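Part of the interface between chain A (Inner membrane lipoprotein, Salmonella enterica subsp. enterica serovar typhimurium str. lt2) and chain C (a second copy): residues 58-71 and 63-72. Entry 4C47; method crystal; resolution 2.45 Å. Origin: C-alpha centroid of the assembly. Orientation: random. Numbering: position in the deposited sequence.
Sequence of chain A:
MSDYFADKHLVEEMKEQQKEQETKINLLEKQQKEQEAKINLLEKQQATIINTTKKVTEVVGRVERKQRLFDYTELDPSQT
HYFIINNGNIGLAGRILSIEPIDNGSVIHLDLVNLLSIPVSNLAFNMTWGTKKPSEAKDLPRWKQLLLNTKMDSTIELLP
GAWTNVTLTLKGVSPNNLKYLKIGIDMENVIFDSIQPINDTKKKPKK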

ATOM      1  N   GLU A  58       9.867  -1.227  -3.833  1.00 75.86           N
ATOM      2  CA  GLU A  58       9.943   0.144  -4.336  1.00 87.28           C
ATOM      3  C   GLU A  58       8.573   0.828  -4.380  1.00 86.46           C
ATOM      4  O   GLU A  58       8.420   1.946  -3.885  1.00 84.76           O
ATOM      5  CB  GLU A  58      10.596   0.187  -5.722  1.00101.72           C
ATOM      6  CG  GLU A  58      11.826   1.082  -5.814  1.00113.72           C
ATOM      7  CD  GLU A  58      11.505   2.560  -5.662  1.00126.73           C
ATOM      8  OE1 GLU A  58      10.346   2.952  -5.918  1.00131.13           O
ATOM      9  OE2 GLU A  58      12.414   3.331  -5.286  1.00133.63           O
ATOM     10  N   VAL A  59       7.577   0.161  -4.961  1.00 82.96           N
ATOM     11  CA  VAL A  59       6.248   0.773  -5.073  1.00 75.75           C
ATOM     12  C   VAL A  59       5.559   0.952  -3.713  1.00 67.03           C
ATOM     13  O   VAL A  59       5.022   2.029  -3.397  1.00 70.47           O
ATOM     14  CB  VAL A  59       5.327  -0.034  -6.006  1.00 70.92           C
ATOM     15  CG1 VAL A  59       4.007   0.692  -6.197  1.00 74.43           C
ATOM     16  CG2 VAL A  59       6.002  -0.264  -7.348  1.00 64.86           C
ATOM     17  N   VAL A  60       5.582  -0.114  -2.917  1.00 58.80           N
ATOM     18  CA  VAL A  60       4.984  -0.103  -1.587  1.00 59.00           C
ATOM     19  C   VAL A  60       5.533   1.040  -0.730  1.00 66.54           C
ATOM     20  O   VAL A  60       4.781   1.711  -0.019  1.00 68.34           O
ATOM     21  CB  VAL A  60       5.185  -1.457  -0.879  1.00 61.45           C
ATOM     22  CG1 VAL A  60       4.659  -1.408   0.540  1.00 54.21           C
ATOM     23  CG2 VAL A  60       4.498  -2.568  -1.662  1.00 64.40           C
ATOM     24  N   GLY A  61       6.841   1.269  -0.824  1.00 75.17           N
ATOM     25  CA  GLY A  61       7.476   2.375  -0.127  1.00 66.60           C
ATOM     26  C   GLY A  61       6.850   3.723  -0.444  1.00 66.98           C
ATOM     27  O   GLY A  61       6.475   4.477   0.466  1.00 65.99           O
ATOM     28  N   ARG A  62       6.727   4.024  -1.736  1.00 62.22           N
ATOM     29  CA  ARG A  62       6.128   5.279  -2.183  1.00 64.04           C
ATOM     30  C   ARG A  62       4.690   5.410  -1.703  1.00 67.62           C
ATOM     31  O   ARG A  62       4.314   6.436  -1.131  1.00 70.52           O
ATOM     32  CB  ARG A  62       6.156   5.396  -3.709  1.00 74.56           C
ATOM     33  CG  ARG A  62       7.541   5.523  -4.315  1.00 92.07           C
ATOM     34  CD  ARG A  62       7.464   6.034  -5.749  1.00106.35           C
ATOM     35  NE  ARG A  62       6.518   5.273  -6.562  1.00111.86           N
ATOM     36  CZ  ARG A  62       6.852   4.254  -7.348  1.00114.88           C
ATOM     37  NH1 ARG A  62       8.118   3.867  -7.435  1.00117.30           N
ATOM     38  NH2 ARG A  62       5.919   3.624  -8.049  1.00112.93           N
ATOM     39  N   VAL A  63       3.888   4.377  -1.944  1.00 67.12           N
ATOM     40  CA  VAL A  63       2.478   4.424  -1.564  1.00 64.94           C
ATOM     41  C   VAL A  63       2.298   4.688  -0.061  1.00 73.21           C
ATOM     42  O   VAL A  63       1.536   5.584   0.350  1.00 70.42           O
ATOM     43  CB  VAL A  63       1.739   3.139  -2.000  1.00 63.46           C
ATOM     44  CG1 VAL A  63       0.432   2.989  -1.254  1.00 65.73           C
ATOM     45  CG2 VAL A  63       1.499   3.148  -3.505  1.00 65.37           C
ATOM     46  N   GLU A  64       3.026   3.926   0.751  1.00 76.23           N
ATOM     47  CA  GLU A  64       2.985   4.103   2.199  1.00 77.75           C
ATOM     48  C   GLU A  64       3.448   5.501   2.619  1.00 74.34           C
ATOM     49  O   GLU A  64       2.897   6.082   3.557  1.00 71.71           O
ATOM     50  CB  GLU A  64       3.820   3.034   2.910  1.00 87.08           C
ATOM     51  CG  GLU A  64       3.565   2.963   4.412  1.00 96.74           C
ATOM     52  CD  GLU A  64       4.789   2.531   5.199  1.00106.57           C
ATOM     53  OE1 GLU A  64       5.793   2.139   4.571  1.00105.12           O
ATOM     54  OE2 GLU A  64       4.749   2.589   6.448  1.00118.08           O
ATOM     55  N   ARG A  65       4.453   6.039   1.928  1.00 78.40           N
ATOM     56  CA  ARG A  65       4.881   7.413   2.191  1.00 78.17           C
ATOM     57  C   ARG A  65       3.759   8.404   1.925  1.00 75.05           C
ATOM     58  O   ARG A  65       3.546   9.329   2.706  1.00 77.33           O
ATOM     59  CB  ARG A  65       6.107   7.798   1.361  1.00 87.33           C
ATOM     60  CG  ARG A  65       7.437   7.409   1.977  1.00 99.87           C
ATOM     61  CD  ARG A  65       8.517   8.423   1.627  1.00110.13           C
ATOM     62  NE  ARG A  65       8.482   8.801   0.217  1.00120.48           N
ATOM     63  CZ  ARG A  65       9.097   8.133  -0.755  1.00124.00           C
ATOM     64  NH1 ARG A  65       9.798   7.043  -0.475  1.00124.77           N
ATOM     65  NH2 ARG A  65       9.008   8.553  -2.010  1.00120.61           N
ATOM     66  N   LYS A  66       3.051   8.211   0.816  1.00 67.77           N
ATOM     67  CA  LYS A  66       1.942   9.093   0.480  1.00 67.73           C
ATOM     68  C   LYS A  66       0.851   9.034   1.536  1.00 62.93           C
ATOM     69  O   LYS A  66       0.251  10.054   1.867  1.00 64.39           O
ATOM     70  CB  LYS A  66       1.368   8.769  -0.898  1.00 77.40           C
ATOM     71  CG  LYS A  66       2.123   9.414  -2.034  1.00 83.58           C
ATOM     72  CD  LYS A  66       1.166   9.944  -3.076  1.00 83.52           C
ATOM     73  CE  LYS A  66       1.593   9.531  -4.469  1.00 88.59           C
ATOM     74  NZ  LYS A  66       0.664  10.062  -5.501  1.00 92.05           N
ATOM     75  N   GLN A  67       0.599   7.844   2.074  1.00 61.79           N
ATOM     76  CA  GLN A  67      -0.406   7.726   3.127  1.00 64.53           C
ATOM     77  C   GLN A  67      -0.050   8.488   4.412  1.00 71.17           C
ATOM     78  O   GLN A  67      -0.934   8.809   5.210  1.00 75.26           O
ATOM     79  CB  GLN A  67      -0.704   6.260   3.449  1.00 69.21           C
ATOM     80  CG  GLN A  67      -1.691   5.605   2.499  1.00 76.14           C
ATOM     81  CD  GLN A  67      -2.291   4.335   3.075  1.00 88.14           C
ATOM     82  OE1 GLN A  67      -1.911   3.893   4.159  1.00 94.81           O
ATOM     83  NE2 GLN A  67      -3.240   3.746   2.353  1.00 87.62           N
ATOM     84  N   ARG A  68       1.231   8.790   4.608  1.00 76.53           N
ATOM     85  CA  ARG A  68       1.682   9.401   5.858  1.00 78.29           C
ATOM     86  C   ARG A  68       1.277  10.871   5.988  1.00 79.50           C
ATOM     87  O   ARG A  68       1.340  11.449   7.072  1.00 71.59           O
ATOM     88  CB  ARG A  68       3.197   9.251   6.017  1.00 76.77           C
ATOM     89  N   LEU A  69       0.852  11.466   4.879  1.00 74.61           N
ATOM     90  CA  LEU A  69       0.465  12.871   4.866  1.00 64.47           C
ATOM     91  C   LEU A  69      -0.818  13.146   5.652  1.00 65.75           C
ATOM     92  O   LEU A  69      -1.049  14.270   6.103  1.00 61.65           O
ATOM     93  CB  LEU A  69       0.327  13.359   3.425  1.00 67.52           C
ATOM     94  CG  LEU A  69       1.609  13.187   2.604  1.00 77.27           C
ATOM     95  CD1 LEU A  69       1.425  13.679   1.174  1.00 80.35           C
ATOM     96  CD2 LEU A  69       2.777  13.900   3.285  1.00 71.28           C
ATOM     97  N   PHE A  70      -1.647  12.118   5.817  1.00 60.26           N
ATOM     98  CA  PHE A  70      -2.886  12.250   6.573  1.00 60.78           C
ATOM     99  C   PHE A  70      -2.733  11.802   8.024  1.00 77.11           C
ATOM    100  O   PHE A  70      -3.560  12.132   8.870  1.00 76.81           O
ATOM    101  CB  PHE A  70      -4.022  11.468   5.910  1.00 60.40           C
ATOM    102  CG  PHE A  70      -4.479  12.049   4.604  1.00 66.42           C
ATOM    103  CD1 PHE A  70      -5.289  13.177   4.579  1.00 61.14           C
ATOM    104  CD2 PHE A  70      -4.112  11.463   3.401  1.00 59.85           C
ATOM    105  CE1 PHE A  70      -5.715  13.717   3.379  1.00 61.35           C
ATOM    106  CE2 PHE A  70      -4.537  11.997   2.197  1.00 60.23           C
ATOM    107  CZ  PHE A  70      -5.340  13.126   2.186  1.00 73.46           C
ATOM    108  N   ASP A  71      -1.683  11.043   8.311  1.00 61.05           N
ATOM    109  CA  ASP A  71      -1.454  10.556   9.666  1.00 61.87           C
ATOM    110  C   ASP A  71      -0.960  11.671  10.574  1.00 63.31           C
ATOM    111  O   ASP A  71      -1.386  11.787  11.721  1.00 64.64           O
ATOM    112  CB  ASP A  71      -0.448   9.403   9.668  1.00 67.85           C
ATOM    113  CG  ASP A  71      -0.982   8.165   8.984  1.00 79.84           C
ATOM    114  OD1 ASP A  71      -1.940   7.567   9.515  1.00 83.90           O
ATOM    115  OD2 ASP A  71      -0.438   7.783   7.926  1.00 75.52           O
TER
ATOM    116  N   VAL C  63      -4.424   0.865  -4.587  1.00 62.96           N
ATOM    117  CA  VAL C  63      -4.165   1.984  -3.680  1.00 68.02           C
ATOM    118  C   VAL C  63      -3.531   3.190  -4.381  1.00 69.81           C
ATOM    119  O   VAL C  63      -3.952   4.323  -4.157  1.00 71.56           O
ATOM    120  CB  VAL C  63      -3.306   1.579  -2.463  1.00 65.94           C
ATOM    121  CG1 VAL C  63      -3.141   2.765  -1.526  1.00 58.08           C
ATOM    122  CG2 VAL C  63      -3.951   0.414  -1.726  1.00 70.92           C
ATOM    123  N   GLU C  64      -2.535   2.943  -5.230  1.00 69.62           N
ATOM    124  CA  GLU C  64      -1.889   4.010  -5.997  1.00 75.38           C
ATOM    125  C   GLU C  64      -2.925   4.750  -6.844  1.00 74.41           C
ATOM    126  O   GLU C  64      -2.978   5.998  -6.879  1.00 80.08           O
ATOM    127  CB  GLU C  64      -0.812   3.406  -6.898  1.00 79.43           C
ATOM    128  CG  GLU C  64       0.334   4.339  -7.251  1.00 88.55           C
ATOM    129  CD  GLU C  64       1.507   3.591  -7.855  1.00100.89           C
ATOM    130  OE1 GLU C  64       1.283   2.492  -8.402  1.00103.89           O
ATOM    131  OE2 GLU C  64       2.651   4.092  -7.776  1.00104.43           O
ATOM    132  N   ARG C  65      -3.758   3.956  -7.510  1.00 68.61           N
ATOM    133  CA  ARG C  65      -4.841   4.472  -8.333  1.00 71.39           C
ATOM    134  C   ARG C  65      -5.726   5.422  -7.535  1.00 77.17           C
ATOM    135  O   ARG C  65      -6.029   6.523  -7.994  1.00 81.78           O
ATOM    136  CB  ARG C  65      -5.676   3.316  -8.891  1.00 82.28           C
ATOM    137  CG  ARG C  65      -6.028   3.444 -10.362  1.00 97.26           C
ATOM    138  CD  ARG C  65      -6.677   2.168 -10.892  1.00105.28           C
ATOM    139  NE  ARG C  65      -5.776   1.022 -10.802  1.00112.06           N
ATOM    140  CZ  ARG C  65      -6.164  -0.212 -10.494  1.00109.53           C
ATOM    141  NH1 ARG C  65      -7.442  -0.465 -10.238  1.00114.37           N
ATOM    142  NH2 ARG C  65      -5.274  -1.196 -10.435  1.00100.22           N
ATOM    143  N   LYS C  66      -6.127   5.008  -6.336  1.00 75.46           N
ATOM    144  CA  LYS C  66      -6.971   5.864  -5.503  1.00 67.72           C
ATOM    145  C   LYS C  66      -6.236   7.097  -4.966  1.00 66.28           C
ATOM    146  O   LYS C  66      -6.840   8.148  -4.762  1.00 64.16           O
ATOM    147  CB  LYS C  66      -7.595   5.063  -4.358  1.00 67.48           C
ATOM    148  CG  LYS C  66      -8.562   3.990  -4.825  1.00 79.26           C
ATOM    149  CD  LYS C  66      -8.888   3.016  -3.711  1.00 85.69           C
ATOM    150  CE  LYS C  66      -9.705   1.845  -4.223  1.00 92.94           C
ATOM    151  NZ  LYS C  66      -9.879   0.807  -3.172  1.00 93.26           N
ATOM    152  N   GLN C  67      -4.932   6.969  -4.747  1.00 65.91           N
ATOM    153  CA  GLN C  67      -4.136   8.093  -4.274  1.00 62.21           C
ATOM    154  C   GLN C  67      -3.993   9.168  -5.343  1.00 73.60           C
ATOM    155  O   GLN C  67      -3.761  10.334  -5.019  1.00 69.77           O
ATOM    156  CB  GLN C  67      -2.753   7.635  -3.810  1.00 61.16           C
ATOM    157  CG  GLN C  67      -2.744   6.890  -2.490  1.00 59.76           C
ATOM    158  CD  GLN C  67      -1.344   6.492  -2.065  1.00 65.59           C
ATOM    159  OE1 GLN C  67      -0.435   6.389  -2.892  1.00 71.49           O
ATOM    160  NE2 GLN C  67      -1.161   6.272  -0.770  1.00 62.84           N
ATOM    161  N   ARG C  68      -4.121   8.783  -6.611  1.00 83.40           N
ATOM    162  CA  ARG C  68      -4.068   9.770  -7.697  1.00 85.92           C
ATOM    163  C   ARG C  68      -5.076  10.920  -7.536  1.00 83.91           C
ATOM    164  O   ARG C  68      -4.838  12.036  -8.005  1.00 79.30           O
ATOM    165  CB  ARG C  68      -4.249   9.101  -9.062  1.00 90.03           C
ATOM    166  CG  ARG C  68      -3.085   8.208  -9.472  1.00100.85           C
ATOM    167  CD  ARG C  68      -2.849   8.241 -10.978  1.00112.26           C
ATOM    168  NE  ARG C  68      -3.894   7.555 -11.735  1.00122.92           N
ATOM    169  CZ  ARG C  68      -3.781   6.320 -12.213  1.00133.42           C
ATOM    170  NH1 ARG C  68      -2.666   5.629 -12.012  1.00131.77           N
ATOM    171  NH2 ARG C  68      -4.780   5.772 -12.895  1.00139.24           N
ATOM    172  N   LEU C  69      -6.188  10.646  -6.857  1.00 75.36           N
ATOM    173  CA  LEU C  69      -7.276  11.613  -6.706  1.00 73.08           C
ATOM    174  C   LEU C  69      -6.883  12.890  -5.959  1.00 69.48           C
ATOM    175  O   LEU C  69      -7.546  13.919  -6.092  1.00 67.66           O
ATOM    176  CB  LEU C  69      -8.483  10.958  -6.025  1.00 83.40           C
ATOM    177  CG  LEU C  69      -9.099   9.761  -6.761  1.00 94.05           C
ATOM    178  CD1 LEU C  69     -10.130   9.044  -5.897  1.00 92.23           C
ATOM    179  CD2 LEU C  69      -9.720  10.210  -8.081  1.00 99.42           C
ATOM    180  N   PHE C  70      -5.811  12.822  -5.174  1.00 68.73           N
ATOM    181  CA  PHE C  70      -5.354  13.982  -4.410  1.00 64.95           C
ATOM    182  C   PHE C  70      -4.272  14.783  -5.133  1.00 65.84           C
ATOM    183  O   PHE C  70      -3.954  15.904  -4.741  1.00 65.96           O
ATOM    184  CB  PHE C  70      -4.859  13.569  -3.018  1.00 63.38           C
ATOM    185  CG  PHE C  70      -5.962  13.230  -2.056  1.00 63.89           C
ATOM    186  CD1 PHE C  70      -6.688  14.233  -1.426  1.00 64.63           C
ATOM    187  CD2 PHE C  70      -6.273  11.910  -1.777  1.00 65.13           C
ATOM    188  CE1 PHE C  70      -7.706  13.923  -0.540  1.00 63.12           C
ATOM    189  CE2 PHE C  70      -7.287  11.595  -0.893  1.00 62.32           C
ATOM    190  CZ  PHE C  70      -8.004  12.604  -0.273  1.00 71.17           C
ATOM    191  N   ASP C  71      -3.708  14.208  -6.187  1.00 66.74           N
ATOM    192  CA  ASP C  71      -2.650  14.880  -6.929  1.00 68.03           C
ATOM    193  C   ASP C  71      -3.204  15.893  -7.923  1.00 69.98           C
ATOM    194  O   ASP C  71      -2.622  16.955  -8.126  1.00 70.95           O
ATOM    195  CB  ASP C  71      -1.760  13.858  -7.644  1.00 74.22           C
ATOM    196  CG  ASP C  71      -0.895  13.066  -6.683  1.00 80.24           C
ATOM    197  OD1 ASP C  71      -0.479  13.634  -5.651  1.00 81.36           O
ATOM    198  OD2 ASP C  71      -0.631  11.875  -6.961  1.00 80.12           O
ATOM    199  N   TYR C  72      -4.335  15.559  -8.534  1.00 70.76           N
ATOM    200  CA  TYR C  72      -4.945  16.413  -9.542  1.00 72.89           C
ATOM    201  C   TYR C  72      -6.356  15.944  -9.863  1.00 74.24           C
ATOM    202  O   TYR C  72      -6.784  14.881  -9.417  1.00 72.45           O
ATOM    203  CB  TYR C  72      -4.106  16.410 -10.824  1.00 75.12           C
ATOM    204  CG  TYR C  72      -3.674  15.029 -11.265  1.00 75.24           C
ATOM    205  CD1 TYR C  72      -4.548  14.192 -11.949  1.00 81.88           C
ATOM    206  CD2 TYR C  72      -2.396  14.557 -10.992  1.00 86.91           C
ATOM    207  CE1 TYR C  72      -4.161  12.928 -12.349  1.00 78.73           C
ATOM    208  CE2 TYR C  72      -2.001  13.291 -11.391  1.00 84.79           C
ATOM    209  CZ  TYR C  72      -2.888  12.483 -12.070  1.00 82.59           C
ATOM    210  OH  TYR C  72      -2.505  11.223 -12.472  1.00 91.22           O
TER

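The two copies meet along helices whose N-to-C directions differ by 40°, with axes 10.4 Å apart at their closest, and the two stretches bury 487 Å² between them. Three kinds of interaction share the work.

The apolar contacts come first. Val A63 and Val C63 both direct their CA-to-CB bonds toward the partner, and Val A63 CG1 lies 3.6 Å from Val C63 CG1. The short, branched valine brings a methyl group, CG1, directly against CG1 of the other valine, and the apolar contact suits two residues that are both buried. Further along, Phe A70 turns its edge to the face of Phe C70; the ring planes stand at 59° and the centroids 5.0 Å apart, with Phe A70 CZ 3.7 Å from Phe C70 CZ. In such a pair, the slightly positive ring hydrogens of one phenyl meet the electron-rich face of the other.

Between these two apolar contacts sits a polar one. Gln C67, the residue with the largest covered area, extends with chi1 m and chi2 t, and its NE2 donates a nearly straight hydrogen bond, 3.0 Å long, to Val A63 O. That carbonyl also accepts the helical bond from Gln A67 N, so the amide of Gln C67 uses the remaining accepting capacity of Val A63 O. Glutamine is long enough to reach the neighbouring backbone, and its uncharged amide is less costly to bury than a charge. Gln C67 NE2 also packs 3.4 Å from Gln A67 CG.

Charged pairs lie at more exposed positions. Lys A66 NZ forms a salt bridge with Asp C71 OD2 at 2.7 Å; the long lysine chain spans the distance to the short aspartate. Arg A62 NH2 forms a second, longer salt bridge, which includes a weak hydrogen bond, 3.3 Å from Glu C64 OE2, which approaches the guanidinium edge near its plane. Arg A62 NH1 also bridges Glu A58 OE1 at 2.8 Å, so one guanidinium serves both chains.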